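Mitogen-activated protein kinase kinase kinase 7 interacting protein 1 (Anopheles gambiae, PDB 2IRM) probably acts as an adapter with a PP2C-like fold that binds the kinase TAK1 and triggers its autophosphorylation in JNK and NF-kappa-B signalling. Local coordinates at residues Thr50-Gly61 with Ser152-His163; Val11-Asn22 with Glu33-Leu43. All blocks are in the same frame, centred on the assembly; numbering follows the deposited sequence.

Contact 1: Thr50-Gly61 with Ser152-His163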
loop_
_atom_site.group_PDB
_atom_site.type_symbol
_atom_site.label_atom_id
_atom_site.label_comp_id
_atom_site.label_asym_id
_atom_site.label_seq_id
_atom_site.Cartn_x
_atom_site.Cartn_y
_atom_site.Cartn_z
ATOM N N THR A 50 -10.078 8.176 -19.514
ATOM C CA THR A 50 -9.465 7.210 -18.607
ATOM C C THR A 50 -8.088 7.626 -18.107
ATOM O O THR A 50 -7.215 8.017 -18.889
ATOM C CB THR A 50 -9.348 5.824 -19.261
ATOM O OG1 THR A 50 -10.541 5.531 -19.998
ATOM C CG2 THR A 50 -9.124 4.753 -18.203
ATOM N N SER A 51 -7.908 7.523 -16.795
ATOM C CA SER A 51 -6.611 7.730 -16.157
ATOM C C SER A 51 -6.491 6.867 -14.894
ATOM O O SER A 51 -7.490 6.540 -14.259
ATOM C CB SER A 51 -6.403 9.209 -15.830
ATOM O OG SER A 51 -7.533 9.727 -15.153
ATOM N N LEU A 52 -5.267 6.498 -14.540
ATOM C CA LEU A 52 -5.023 5.606 -13.416
ATOM C C LEU A 52 -4.044 6.228 -12.422
ATOM O O LEU A 52 -3.009 6.773 -12.803
ATOM C CB LEU A 52 -4.451 4.284 -13.926
ATOM C CG LEU A 52 -4.840 2.935 -13.322
ATOM C CD1 LEU A 52 -3.853 1.866 -13.805
ATOM C CD2 LEU A 52 -4.924 2.942 -11.794
ATOM N N TYR A 53 -4.394 6.152 -11.145
ATOM C CA TYR A 53 -3.489 6.519 -10.065
ATOM C C TYR A 53 -3.387 5.330 -9.115
ATOM O O TYR A 53 -4.399 4.829 -8.605
ATOM C CB TYR A 53 -3.971 7.781 -9.344
ATOM C CG TYR A 53 -4.325 8.892 -10.294
ATOM C CD1 TYR A 53 -3.343 9.713 -10.832
ATOM C CD2 TYR A 53 -5.645 9.105 -10.675
ATOM C CE1 TYR A 53 -3.666 10.722 -11.719
ATOM C CE2 TYR A 53 -5.981 10.108 -11.564
ATOM C CZ TYR A 53 -4.990 10.916 -12.082
ATOM O OH TYR A 53 -5.327 11.917 -12.965
ATOM N N ALA A 54 -2.156 4.867 -8.904
ATOM C CA ALA A 54 -1.911 3.646 -8.156
ATOM C C ALA A 54 -0.584 3.704 -7.423
ATOM O O ALA A 54 0.389 4.254 -7.930
ATOM C CB ALA A 54 -1.931 2.457 -9.095
ATOM N N ILE A 55 -0.567 3.150 -6.215
ATOM C CA ILE A 55 0.680 2.861 -5.518
ATOM C C ILE A 55 0.671 1.403 -5.128
ATOM O O ILE A 55 -0.301 0.892 -4.576
ATOM C CB ILE A 55 0.892 3.694 -4.241
ATOM C CG1 ILE A 55 0.653 5.178 -4.496
ATOM C CG2 ILE A 55 2.304 3.485 -3.719
ATOM C CD1 ILE A 55 0.608 5.992 -3.226
ATOM N N LEU A 56 1.767 0.734 -5.434
ATOM C CA LEU A 56 1.932 -0.650 -5.062
ATOM C C LEU A 56 3.146 -0.760 -4.176
ATOM O O LEU A 56 4.272 -0.457 -4.608
ATOM C CB LEU A 56 2.067 -1.527 -6.298
ATOM C CG LEU A 56 0.685 -1.722 -6.900
ATOM C CD1 LEU A 56 0.432 -0.686 -7.991
ATOM C CD2 LEU A 56 0.556 -3.132 -7.425
ATOM N N SER A 57 2.906 -1.163 -2.929
ATOM C CA SER A 57 3.966 -1.234 -1.943
ATOM C C SER A 57 4.482 -2.640 -1.851
ATOM O O SER A 57 3.783 -3.528 -1.397
ATOM C CB SER A 57 3.454 -0.760 -0.597
ATOM O OG SER A 57 3.203 0.634 -0.635
ATOM N N GLY A 58 5.708 -2.841 -2.308
ATOM C CA GLY A 58 6.319 -4.162 -2.275
ATOM C C GLY A 58 6.747 -4.520 -0.865
ATOM O O GLY A 58 7.294 -3.675 -0.147
ATOM N N HIS A 59 6.487 -5.766 -0.469
ATOM C CA HIS A 59 6.921 -6.281 0.827
ATOM C C HIS A 59 8.029 -7.330 0.710
ATOM O O HIS A 59 7.872 -8.342 0.019
ATOM C CB HIS A 59 5.725 -6.835 1.593
ATOM C CG HIS A 59 4.687 -5.804 1.886
ATOM N ND1 HIS A 59 3.382 -5.914 1.450
ATOM C CD2 HIS A 59 4.771 -4.620 2.542
ATOM C CE1 HIS A 59 2.703 -4.850 1.840
ATOM N NE2 HIS A 59 3.521 -4.051 2.508
ATOM N N ASN A 60 9.140 -7.082 1.398
ATOM C CA ASN A 60 10.331 -7.945 1.338
ATOM C C ASN A 60 10.918 -8.071 -0.063
ATOM O O ASN A 60 11.880 -8.810 -0.275
ATOM C CB ASN A 60 10.060 -9.345 1.899
ATOM C CG ASN A 60 9.306 -9.312 3.203
ATOM O OD1 ASN A 60 9.806 -8.811 4.215
ATOM N ND2 ASN A 60 8.092 -9.853 3.194
ATOM N N GLY A 61 10.338 -7.349 -1.014
ATOM C CA GLY A 61 10.796 -7.403 -2.387
ATOM C C GLY A 61 10.004 -6.487 -3.290
ATOM O O GLY A 61 8.871 -6.107 -2.977
ATOM N N SER A 152 8.344 -15.109 0.277
ATOM C CA SER A 152 7.664 -14.272 1.247
ATOM C C SER A 152 7.394 -12.916 0.612
ATOM O O SER A 152 6.799 -12.037 1.247
ATOM C CB SER A 152 8.541 -14.065 2.483
ATOM O OG SER A 152 9.551 -13.090 2.232
ATOM N N VAL A 153 7.859 -12.741 -0.627
ATOM C CA VAL A 153 7.695 -11.475 -1.337
ATOM C C VAL A 153 6.261 -11.337 -1.830
ATOM O O VAL A 153 5.714 -12.267 -2.414
ATOM C CB VAL A 153 8.691 -11.327 -2.527
ATOM C CG1 VAL A 153 8.416 -10.054 -3.313
ATOM C CG2 VAL A 153 10.144 -11.319 -2.029
ATOM N N GLY A 154 5.664 -10.178 -1.566
ATOM C CA GLY A 154 4.342 -9.836 -2.069
ATOM C C GLY A 154 4.172 -8.331 -2.134
ATOM O O GLY A 154 5.151 -7.593 -2.024
ATOM N N SER A 155 2.934 -7.867 -2.305
ATOM C CA SER A 155 2.685 -6.429 -2.413
ATOM C C SER A 155 1.293 -5.959 -2.006
ATOM O O SER A 155 0.284 -6.547 -2.401
ATOM C CB SER A 155 2.966 -5.940 -3.832
ATOM O OG SER A 155 2.817 -4.537 -3.912
ATOM N N SER A 156 1.250 -4.889 -1.217
ATOM C CA SER A 156 0.017 -4.146 -1.021
ATOM C C SER A 156 -0.209 -3.320 -2.270
ATOM O O SER A 156 0.730 -3.091 -3.037
ATOM C CB SER A 156 0.132 -3.222 0.189
ATOM O OG SER A 156 -0.138 -3.928 1.380
ATOM N N ALA A 157 -1.441 -2.855 -2.460
ATOM C CA ALA A 157 -1.813 -2.094 -3.656
ATOM C C ALA A 157 -2.963 -1.137 -3.382
ATOM O O ALA A 157 -3.898 -1.486 -2.662
ATOM C CB ALA A 157 -2.198 -3.052 -4.764
ATOM N N VAL A 158 -2.906 0.063 -3.949
ATOM C CA VAL A 158 -4.087 0.934 -3.979
ATOM C C VAL A 158 -4.201 1.580 -5.342
ATOM O O VAL A 158 -3.305 2.310 -5.757
ATOM C CB VAL A 158 -4.040 2.033 -2.906
ATOM C CG1 VAL A 158 -2.810 2.917 -3.093
ATOM C CG2 VAL A 158 -5.317 2.866 -2.930
ATOM N N LEU A 159 -5.289 1.315 -6.055
ATOM C CA LEU A 159 -5.437 1.941 -7.361
ATOM C C LEU A 159 -6.770 2.606 -7.610
ATOM O O LEU A 159 -7.801 1.958 -7.677
ATOM C CB LEU A 159 -4.999 1.015 -8.516
ATOM C CG LEU A 159 -5.455 -0.423 -8.768
ATOM C CD1 LEU A 159 -6.900 -0.462 -9.248
ATOM C CD2 LEU A 159 -4.560 -1.059 -9.824
ATOM N N ALA A 160 -6.710 3.927 -7.730
ATOM C CA ALA A 160 -7.843 4.754 -8.112
ATOM C C ALA A 160 -7.866 4.885 -9.621
ATOM O O ALA A 160 -6.849 5.206 -10.235
ATOM C CB ALA A 160 -7.741 6.129 -7.465
ATOM N N LEU A 161 -9.037 4.633 -10.202
ATOM C CA LEU A 161 -9.232 4.672 -11.648
ATOM C C LEU A 161 -10.348 5.648 -12.013
ATOM O O LEU A 161 -11.524 5.336 -11.863
ATOM C CB LEU A 161 -9.531 3.255 -12.163
ATOM C CG LEU A 161 -9.644 2.866 -13.644
ATOM C CD1 LEU A 161 -11.093 2.733 -14.056
ATOM C CD2 LEU A 161 -8.892 3.802 -14.587
ATOM N N ILE A 162 -9.973 6.837 -12.475
ATOM C CA ILE A 162 -10.959 7.838 -12.884
ATOM C C ILE A 162 -11.393 7.635 -14.336
ATOM O O ILE A 162 -10.675 7.998 -15.285
ATOM C CB ILE A 162 -10.465 9.291 -12.673
ATOM C CG1 ILE A 162 -9.890 9.460 -11.262
ATOM C CG2 ILE A 162 -11.604 10.289 -12.944
ATOM C CD1 ILE A 162 -9.356 10.853 -10.960
ATOM N N HIS A 163 -12.576 7.046 -14.494
ATOM C CA HIS A 163 -13.146 6.813 -15.810
ATOM C C HIS A 163 -14.337 7.723 -16.040
ATOM O O HIS A 163 -15.428 7.467 -15.537
ATOM C CB HIS A 163 -13.545 5.348 -15.985
ATOM C CG HIS A 163 -13.870 4.983 -17.398
ATOM N ND1 HIS A 163 -15.140 4.631 -17.805
ATOM C CD2 HIS A 163 -13.094 4.931 -18.507
ATOM C CE1 HIS A 163 -15.132 4.373 -19.102
ATOM N NE2 HIS A 163 -13.901 4.548 -19.553
#
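Y53 and A160 face each other as a hydrogen-bonded antiparallel pair, Y53 N giving its hydrogen to A160 O at 2.8 Å and 170°. The same pairing recurs at every second residue, S51 with I162, I55 with V158, S57 with S156 and H59 with G154; in the S51 pair the return bond, from I162 N, is weak. Beyond the strand end, N60 ND2 reaches S152 O at 3.2 Å from above the carbonyl plane. S156 O is gripped twice, by S57 N and, from the opposite face of its plane, by S155 OG at 2.7 Å. The S155 hydroxyl can do this because chi1 of -176° puts it beside its own carbonyl carbon, facing on toward S156. Strands 50-59 and 154-163 are central in one of the two antiparallel sheets of the PP2C-type beta-sandwich, and their side chains alternate between its faces. On the face covered by helix 63-75, whose A68 and L69 touch L56, A54 CB meets L159 CB at 3.4 Å and L56 CG rests on A157 CB. On the other, I162 CD1 comes to the edge of the Y53 ring, 3.5 Å from CE2, while I55 and V158 pack on L273 of the second sheet. Further polar partners fix this inner face: Y53 OH is hydrogen-bonded to R353 NE and S57 OG to D39 OD1, while S156 OG bonds to the backbone N of N174.

Contact 2: Val11-Asn22 with Glu33-Leu43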
loop_
_atom_site.group_PDB
_atom_site.type_symbol
_atom_site.label_atom_id
_atom_site.label_comp_id
_atom_site.label_asym_id
_atom_site.label_seq_id
_atom_site.Cartn_x
_atom_site.Cartn_y
_atom_site.Cartn_z
ATOM N N VAL A 11 1.969 11.682 -18.386
ATOM C CA VAL A 11 1.890 12.035 -16.960
ATOM C C VAL A 11 0.844 13.097 -16.634
ATOM O O VAL A 11 0.624 14.040 -17.410
ATOM C CB VAL A 11 3.263 12.458 -16.375
ATOM C CG1 VAL A 11 4.059 11.227 -15.972
ATOM C CG2 VAL A 11 4.053 13.357 -17.366
ATOM N N CYS A 12 0.207 12.926 -15.476
ATOM C CA CYS A 12 -0.887 13.791 -15.040
ATOM C C CYS A 12 -0.376 15.080 -14.418
ATOM O O CYS A 12 0.189 15.072 -13.321
ATOM C CB CYS A 12 -1.814 13.053 -14.064
ATOM S SG CYS A 12 -3.313 13.966 -13.602
ATOM N N ASN A 13 -0.580 16.184 -15.133
ATOM C CA ASN A 13 -0.236 17.525 -14.643
ATOM C C ASN A 13 -1.170 18.031 -13.529
ATOM O O ASN A 13 -1.008 19.151 -13.034
ATOM C CB ASN A 13 -0.169 18.527 -15.806
ATOM C CG ASN A 13 -1.203 18.238 -16.889
ATOM O OD1 ASN A 13 -2.144 17.461 -16.686
ATOM N ND2 ASN A 13 -1.027 18.856 -18.052
ATOM N N GLN A 14 -2.137 17.201 -13.143
ATOM C CA GLN A 14 -3.027 17.508 -12.032
ATOM C C GLN A 14 -2.738 16.649 -10.788
ATOM O O GLN A 14 -3.588 16.515 -9.900
ATOM C CB GLN A 14 -4.484 17.376 -12.471
ATOM C CG GLN A 14 -5.063 18.652 -13.060
ATOM C CD GLN A 14 -6.253 18.394 -13.969
ATOM O OE1 GLN A 14 -6.885 17.336 -13.909
ATOM N NE2 GLN A 14 -6.560 19.364 -14.826
ATOM N N THR A 15 -1.518 16.109 -10.721
ATOM C CA THR A 15 -1.094 15.193 -9.658
ATOM C C THR A 15 0.307 15.532 -9.155
ATOM O O THR A 15 1.240 15.681 -9.948
ATOM C CB THR A 15 -1.105 13.740 -10.162
ATOM O OG1 THR A 15 -2.431 13.393 -10.563
ATOM C CG2 THR A 15 -0.644 12.777 -9.084
ATOM N N GLY A 16 0.450 15.643 -7.837
ATOM C CA GLY A 16 1.748 15.913 -7.224
ATOM C C GLY A 16 2.282 14.744 -6.413
ATOM O O GLY A 16 1.530 14.101 -5.671
ATOM N N VAL A 17 3.584 14.481 -6.541
ATOM C CA VAL A 17 4.222 13.340 -5.876
ATOM C C VAL A 17 5.230 13.756 -4.811
ATOM O O VAL A 17 6.021 14.675 -5.011
ATOM C CB VAL A 17 4.944 12.417 -6.879
ATOM C CG1 VAL A 17 5.392 11.125 -6.199
ATOM C CG2 VAL A 17 4.037 12.095 -8.041
ATOM N N GLY A 18 5.174 13.069 -3.675
ATOM C CA GLY A 18 6.206 13.149 -2.654
ATOM C C GLY A 18 6.718 11.745 -2.379
ATOM O O GLY A 18 5.944 10.790 -2.317
ATOM N N GLU A 19 8.029 11.620 -2.231
ATOM C CA GLU A 19 8.652 10.342 -1.941
ATOM C C GLU A 19 9.772 10.542 -0.953
ATOM O O GLU A 19 10.552 11.495 -1.058
ATOM C CB GLU A 19 9.266 9.738 -3.199
ATOM C CG GLU A 19 8.304 9.104 -4.194
ATOM C CD GLU A 19 9.018 8.654 -5.477
ATOM O OE1 GLU A 19 10.040 9.268 -5.860
ATOM O OE2 GLU A 19 8.555 7.677 -6.104
ATOM N N ALA A 20 9.853 9.630 0.006
ATOM C CA ALA A 20 11.056 9.481 0.813
ATOM C C ALA A 20 11.434 8.006 0.858
ATOM O O ALA A 20 10.581 7.127 1.046
ATOM C CB ALA A 20 10.868 10.054 2.205
ATOM N N ILE A 21 12.723 7.763 0.662
ATOM C CA ILE A 21 13.276 6.430 0.514
ATOM C C ILE A 21 13.372 5.749 1.866
ATOM O O ILE A 21 13.605 6.403 2.875
ATOM C CB ILE A 21 14.661 6.504 -0.199
ATOM C CG1 ILE A 21 15.403 5.168 -0.159
ATOM C CG2 ILE A 21 15.508 7.681 0.333
ATOM C CD1 ILE A 21 14.963 4.200 -1.224
ATOM N N ASN A 22 13.179 4.433 1.882
ATOM C CA ASN A 22 13.194 3.661 3.130
ATOM C C ASN A 22 14.473 3.878 3.933
ATOM O O ASN A 22 15.543 4.119 3.366
ATOM C CB ASN A 22 12.962 2.167 2.863
ATOM C CG ASN A 22 14.125 1.510 2.146
ATOM O OD1 ASN A 22 15.166 1.239 2.742
ATOM N ND2 ASN A 22 13.947 1.234 0.864
ATOM N N GLU A 33 19.645 4.880 4.427
ATOM C CA GLU A 33 18.742 4.926 3.284
ATOM C C GLU A 33 19.037 3.751 2.374
ATOM O O GLU A 33 20.199 3.372 2.208
ATOM C CB GLU A 33 18.940 6.214 2.480
ATOM C CG GLU A 33 18.212 7.432 3.019
ATOM C CD GLU A 33 18.318 8.643 2.094
ATOM O OE1 GLU A 33 19.335 8.778 1.372
ATOM O OE2 GLU A 33 17.373 9.466 2.093
ATOM N N GLY A 34 17.988 3.188 1.782
ATOM C CA GLY A 34 18.139 2.156 0.762
ATOM C C GLY A 34 18.555 2.718 -0.587
ATOM O O GLY A 34 18.916 3.900 -0.709
ATOM N N TYR A 35 18.515 1.855 -1.598
ATOM C CA TYR A 35 18.840 2.221 -2.976
ATOM C C TYR A 35 17.591 1.987 -3.811
ATOM O O TYR A 35 17.045 2.901 -4.435
ATOM C CB TYR A 35 19.994 1.344 -3.473
ATOM C CG TYR A 35 20.274 1.397 -4.961
ATOM C CD1 TYR A 35 20.637 2.595 -5.587
ATOM C CD2 TYR A 35 20.212 0.240 -5.740
ATOM C CE1 TYR A 35 20.912 2.643 -6.960
ATOM C CE2 TYR A 35 20.488 0.277 -7.114
ATOM C CZ TYR A 35 20.837 1.481 -7.714
ATOM O OH TYR A 35 21.111 1.522 -9.066
ATOM N N GLU A 36 17.160 0.731 -3.793
ATOM C CA GLU A 36 15.919 0.277 -4.378
ATOM C C GLU A 36 14.740 0.863 -3.614
ATOM O O GLU A 36 14.646 0.691 -2.398
ATOM C CB GLU A 36 15.865 -1.258 -4.287
ATOM C CG GLU A 36 16.787 -1.902 -3.194
ATOM C CD GLU A 36 16.254 -1.814 -1.747
ATOM O OE1 GLU A 36 15.095 -2.239 -1.491
ATOM O OE2 GLU A 36 17.010 -1.346 -0.857
ATOM N N SER A 37 13.849 1.571 -4.305
ATOM C CA SER A 37 12.526 1.833 -3.733
ATOM C C SER A 37 11.720 0.564 -3.896
ATOM O O SER A 37 11.851 -0.139 -4.902
ATOM C CB SER A 37 11.806 2.990 -4.428
ATOM O OG SER A 37 10.634 3.362 -3.718
ATOM N N ARG A 38 10.910 0.258 -2.893
ATOM C CA ARG A 38 10.010 -0.882 -2.967
ATOM C C ARG A 38 8.597 -0.428 -3.360
ATOM O O ARG A 38 7.741 -1.251 -3.670
ATOM C CB ARG A 38 9.998 -1.639 -1.634
ATOM C CG ARG A 38 11.321 -2.312 -1.254
ATOM C CD ARG A 38 11.267 -3.808 -1.540
ATOM N NE ARG A 38 12.454 -4.535 -1.073
ATOM C CZ ARG A 38 12.629 -4.987 0.166
ATOM N NH1 ARG A 38 11.706 -4.780 1.098
ATOM N NH2 ARG A 38 13.734 -5.645 0.480
ATOM N N ASP A 39 8.362 0.883 -3.343
ATOM C CA ASP A 39 7.102 1.460 -3.792
ATOM C C ASP A 39 7.083 1.698 -5.307
ATOM O O ASP A 39 7.997 2.311 -5.875
ATOM C CB ASP A 39 6.845 2.785 -3.080
ATOM C CG ASP A 39 6.159 2.623 -1.727
ATOM O OD1 ASP A 39 5.806 1.491 -1.311
ATOM O OD2 ASP A 39 5.966 3.667 -1.067
ATOM N N LYS A 40 6.028 1.224 -5.960
ATOM C CA LYS A 40 5.839 1.469 -7.391
ATOM C C LYS A 40 4.578 2.295 -7.641
ATOM O O LYS A 40 3.509 1.999 -7.109
ATOM C CB LYS A 40 5.829 0.155 -8.176
ATOM C CG LYS A 40 7.184 -0.563 -8.168
ATOM C CD LYS A 40 8.190 0.118 -9.105
ATOM C CE LYS A 40 9.632 -0.111 -8.686
ATOM N NZ LYS A 40 10.534 0.938 -9.255
ATOM N N LYS A 41 4.730 3.355 -8.428
ATOM C CA LYS A 41 3.671 4.335 -8.635
ATOM C C LYS A 41 3.266 4.423 -10.095
ATOM O O LYS A 41 4.038 4.084 -10.984
ATOM C CB LYS A 41 4.099 5.722 -8.125
ATOM C CG LYS A 41 5.606 5.941 -8.089
ATOM C CD LYS A 41 6.024 7.301 -8.652
ATOM C CE LYS A 41 7.440 7.225 -9.212
ATOM N NZ LYS A 41 7.842 8.472 -9.901
ATOM N N CYS A 42 2.033 4.850 -10.323
ATOM C CA CYS A 42 1.585 5.255 -11.639
ATOM C C CYS A 42 0.627 6.432 -11.507
ATOM O O CYS A 42 -0.155 6.511 -10.563
ATOM C CB CYS A 42 0.941 4.087 -12.394
ATOM S SG CYS A 42 -0.484 4.555 -13.419
ATOM N N LEU A 43 0.723 7.356 -12.454
ATOM C CA LEU A 43 -0.186 8.492 -12.577
ATOM C C LEU A 43 -0.426 8.694 -14.072
ATOM O O LEU A 43 0.017 9.667 -14.686
ATOM C CB LEU A 43 0.392 9.741 -11.906
ATOM C CG LEU A 43 1.888 9.834 -11.562
ATOM C CD1 LEU A 43 2.833 9.343 -12.683
ATOM C CD2 LEU A 43 2.213 11.263 -11.179
#
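This is a surface contact between strands of the two different sheets, made by side chains at the margin of the sandwich and by backbone at its ends. V17 CG2 meets L43 CD2 at 3.7 Å, and T15 CG2 reaches the same methyl; the other methyl of L43, CD1, lies beside V11 CG1, the two side chains pointing the same way. L43 thus spreads its two branches between the strand and the loop before it, and Y53 of strand 50-59 also touches it. Next to this apolar patch E19 and K41 cross at about a right angle. Their salt bridge is long, 3.9 Å from E19 OE2 to K41 NZ, and OE2 lies closer to CE, at 3.3 Å, against the aliphatic part of the lysine, which is bent at chi2.

Strand 15-20 belongs to the sheet that carries strand 344-354, and strand 39-43 to the sheet of strand 50-59. The short strand axes come within 9.4 Å and run nearly antiparallel (165°), the spacing of facing layers in a beta-sandwich and too wide for direct strand pairing.

At one end C12, the first residue of the type I turn C12-T15, gives a weak hydrogen bond from its N to L43 O. At the other, where the chain leaves strand 31-33, G34 N bonds to N22 O at 3.1 Å. At the same end I21 packs against the bend 34-37: with CG1 anti to its backbone N (chi1 170°), CD1 reaches over the backbone to E36 O at 3.7 Å, while CG2 faces the E33 carboxylate. D347 of strand 344-354 steadies this corner by accepting bonds from N22 N and R38 N.

Contact 1 is buried near the centre of the chain and lies within one sheet, whereas contact 2 is at the surface and spans from that sheet to the other. The main chain carries most of the 50-61/152-163 pairing; the 11-22/33-43 contact has two backbone bonds, one weak, and relies on aliphatic packing and a long salt bridge. They join through neighbouring strands 39-45 and 50-59, where L56 N is hydrogen-bonded to K40 O (2.7 Å). The Y53 ring packs on T15 as well as on I162, so one side chain touches residues of both contacts.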